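Local structure of (R)-specific enoyl-CoA hydratase (5CPG) at residues T118-F121 with Q127-D130. The protein probably catalyses the reversible, (R)-specific hydration of trans-2-enoyl-CoA to (R)-3-hydroxyacyl-CoA, as a MaoC-family hydratase of the hotdog fold. Numbering follows the deposited sequence.
Sequences TRVF and QVVD
Val120 is the single residue that Val128 and Val129 both face, and its carbonyl shows how a classic beta bulge is read. Val120 O takes a short bond from Val128 N (2.7 Å) and a weak one from Val129 N (3.3 Å). Val120 N returns a bond to Val129 O (3.0 Å). Val129 O is gripped twice, since Gln127 NE2 reaches it from the opposite face of the carbonyl plane, 3.0 Å away. With CG anti to the backbone N (chi1 -174°) and the chain extended beyond it, Gln127 runs along its own strand to make that bond, crossing the Phe121 side chain obliquely, with Phe121 CE2 3.6 Å from Gln127 CB. Gln127 NE2 also packs against the aliphatic start of Arg119, 3.5 Å from Arg119 CB. Arg119 NE and Asp130 OD1 are joined through a water rather than directly; Arg119 is salt-bridged to Glu102 and Glu104, Asp130 to Arg88. On the other face, Val120 CG2 meets Val129 CB (3.9 Å), and Ile67 of helix 62-73 packs against Val120. The arrangement is a bulged antiparallel hairpin in the sheet that wraps the central helix of a hotdog fold.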
ATOM      1  N   THR A 118      -5.663  -0.082  13.131  1.00  7.18           N
ATOM      2  CA  THR A 118      -4.383  -0.374  12.473  1.00  8.86           C
ATOM      3  C   THR A 118      -3.466   0.819  12.678  1.00  6.80           C
ATOM      4  O   THR A 118      -3.562   1.808  11.976  1.00  9.36           O
ATOM      5  CB  THR A 118      -4.562  -0.683  10.957  1.00  8.67           C
ATOM      6  OG1 THR A 118      -5.154   0.454  10.319  1.00  7.19           O
ATOM      7  CG2 THR A 118      -5.494  -1.878  10.752  1.00  5.27           C
ATOM      8  N   ARG A 119      -2.604   0.765  13.699  1.00  7.30           N
ATOM      9  CA  ARG A 119      -1.757   1.895  14.049  1.00  6.48           C
ATOM     10  C   ARG A 119      -0.312   1.543  13.746  1.00  6.56           C
ATOM     11  O   ARG A 119       0.051   0.364  13.849  1.00 11.66           O
ATOM     12  CB  ARG A 119      -1.892   2.243  15.546  1.00  8.92           C
ATOM     13  CG  ARG A 119      -3.370   2.383  15.999  1.00 16.61           C
ATOM     14  CD  ARG A 119      -3.509   2.267  17.524  1.00 17.83           C
ATOM     15  NE  ARG A 119      -4.938   2.242  17.921  1.00 19.57           N
ATOM     16  CZ  ARG A 119      -5.513   1.305  18.675  1.00 16.77           C
ATOM     17  NH1 ARG A 119      -4.812   0.302  19.192  1.00 22.12           N
ATOM     18  NH2 ARG A 119      -6.806   1.403  18.962  1.00 26.73           N
ATOM     19  N   VAL A 120       0.486   2.541  13.408  1.00  8.31           N
ATOM     20  CA  VAL A 120       1.911   2.286  13.142  1.00  4.81           C
ATOM     21  C   VAL A 120       2.720   3.295  13.935  1.00  7.52           C
ATOM     22  O   VAL A 120       2.446   4.497  13.907  1.00  9.05           O
ATOM     23  CB  VAL A 120       2.301   2.422  11.644  1.00  9.59           C
ATOM     24  CG1 VAL A 120       3.778   1.992  11.455  1.00  4.66           C
ATOM     25  CG2 VAL A 120       1.394   1.574  10.781  1.00 11.41           C
ATOM     26  N   PHE A 121       3.735   2.780  14.629  1.00 10.30           N
ATOM     27  CA  PHE A 121       4.624   3.603  15.449  1.00  9.56           C
ATOM     28  C   PHE A 121       6.053   3.428  15.023  1.00  8.81           C
ATOM     29  O   PHE A 121       6.431   2.351  14.583  1.00 10.52           O
ATOM     30  CB  PHE A 121       4.517   3.219  16.929  1.00  9.17           C
ATOM     31  CG  PHE A 121       3.139   3.374  17.488  1.00 14.86           C
ATOM     32  CD1 PHE A 121       2.266   2.318  17.421  1.00  9.99           C
ATOM     33  CD2 PHE A 121       2.716   4.583  18.023  1.00 11.33           C
ATOM     34  CE1 PHE A 121       0.951   2.421  17.910  1.00 19.28           C
ATOM     35  CE2 PHE A 121       1.377   4.709  18.536  1.00 13.74           C
ATOM     36  CZ  PHE A 121       0.519   3.625  18.471  1.00 11.74           C
ATOM     37  N   GLN A 127       3.443   7.991  16.816  1.00 14.77           N
ATOM     38  CA  GLN A 127       2.571   7.346  15.813  1.00 10.62           C
ATOM     39  C   GLN A 127       2.794   7.945  14.408  1.00 13.53           C
ATOM     40  O   GLN A 127       2.758   9.154  14.213  1.00 12.77           O
ATOM     41  CB  GLN A 127       1.100   7.466  16.255  1.00 12.46           C
ATOM     42  CG  GLN A 127       0.128   6.698  15.358  1.00 16.78           C
ATOM     43  CD  GLN A 127      -1.240   6.550  16.003  1.00 18.68           C
ATOM     44  OE1 GLN A 127      -1.500   7.142  17.032  1.00 24.01           O
ATOM     45  NE2 GLN A 127      -2.104   5.742  15.407  1.00 16.99           N
ATOM     46  N   VAL A 128       3.035   7.096  13.412  1.00 10.82           N
ATOM     47  CA  VAL A 128       3.245   7.591  12.056  1.00  9.23           C
ATOM     48  C   VAL A 128       2.012   7.402  11.166  1.00 11.77           C
ATOM     49  O   VAL A 128       1.813   8.140  10.225  1.00  8.93           O
ATOM     50  CB  VAL A 128       4.469   6.941  11.419  1.00 12.20           C
ATOM     51  CG1 VAL A 128       5.708   7.281  12.234  1.00 13.01           C
ATOM     52  CG2 VAL A 128       4.317   5.458  11.314  1.00 12.65           C
ATOM     53  N   VAL A 129       1.170   6.456  11.526  1.00 10.27           N
ATOM     54  CA  VAL A 129      -0.080   6.200  10.791  1.00 10.02           C
ATOM     55  C   VAL A 129      -1.166   5.804  11.764  1.00  6.94           C
ATOM     56  O   VAL A 129      -0.941   5.042  12.699  1.00 10.57           O
ATOM     57  CB  VAL A 129       0.098   5.062   9.702  1.00  9.70           C
ATOM     58  CG1 VAL A 129      -1.245   4.603   9.139  1.00 13.08           C
ATOM     59  CG2 VAL A 129       0.953   5.540   8.615  1.00 12.18           C
ATOM     60  N   ASP A 130      -2.371   6.321  11.524  1.00  6.72           N
ATOM     61  CA  ASP A 130      -3.535   5.874  12.248  1.00 11.71           C
ATOM     62  C   ASP A 130      -4.549   5.393  11.230  1.00  7.15           C
ATOM     63  O   ASP A 130      -4.568   5.857  10.088  1.00 11.02           O
ATOM     64  CB  ASP A 130      -4.123   7.018  13.091  1.00 12.77           C
ATOM     65  CG  ASP A 130      -5.126   6.534  14.092  1.00 16.41           C
ATOM     66  OD1 ASP A 130      -5.000   5.382  14.561  1.00 16.70           O
ATOM     67  OD2 ASP A 130      -6.077   7.298  14.380  1.00 18.97           O
TER
HETATM   68  O   HOH W   1      -6.959   3.965  16.025  1.00 32.01           O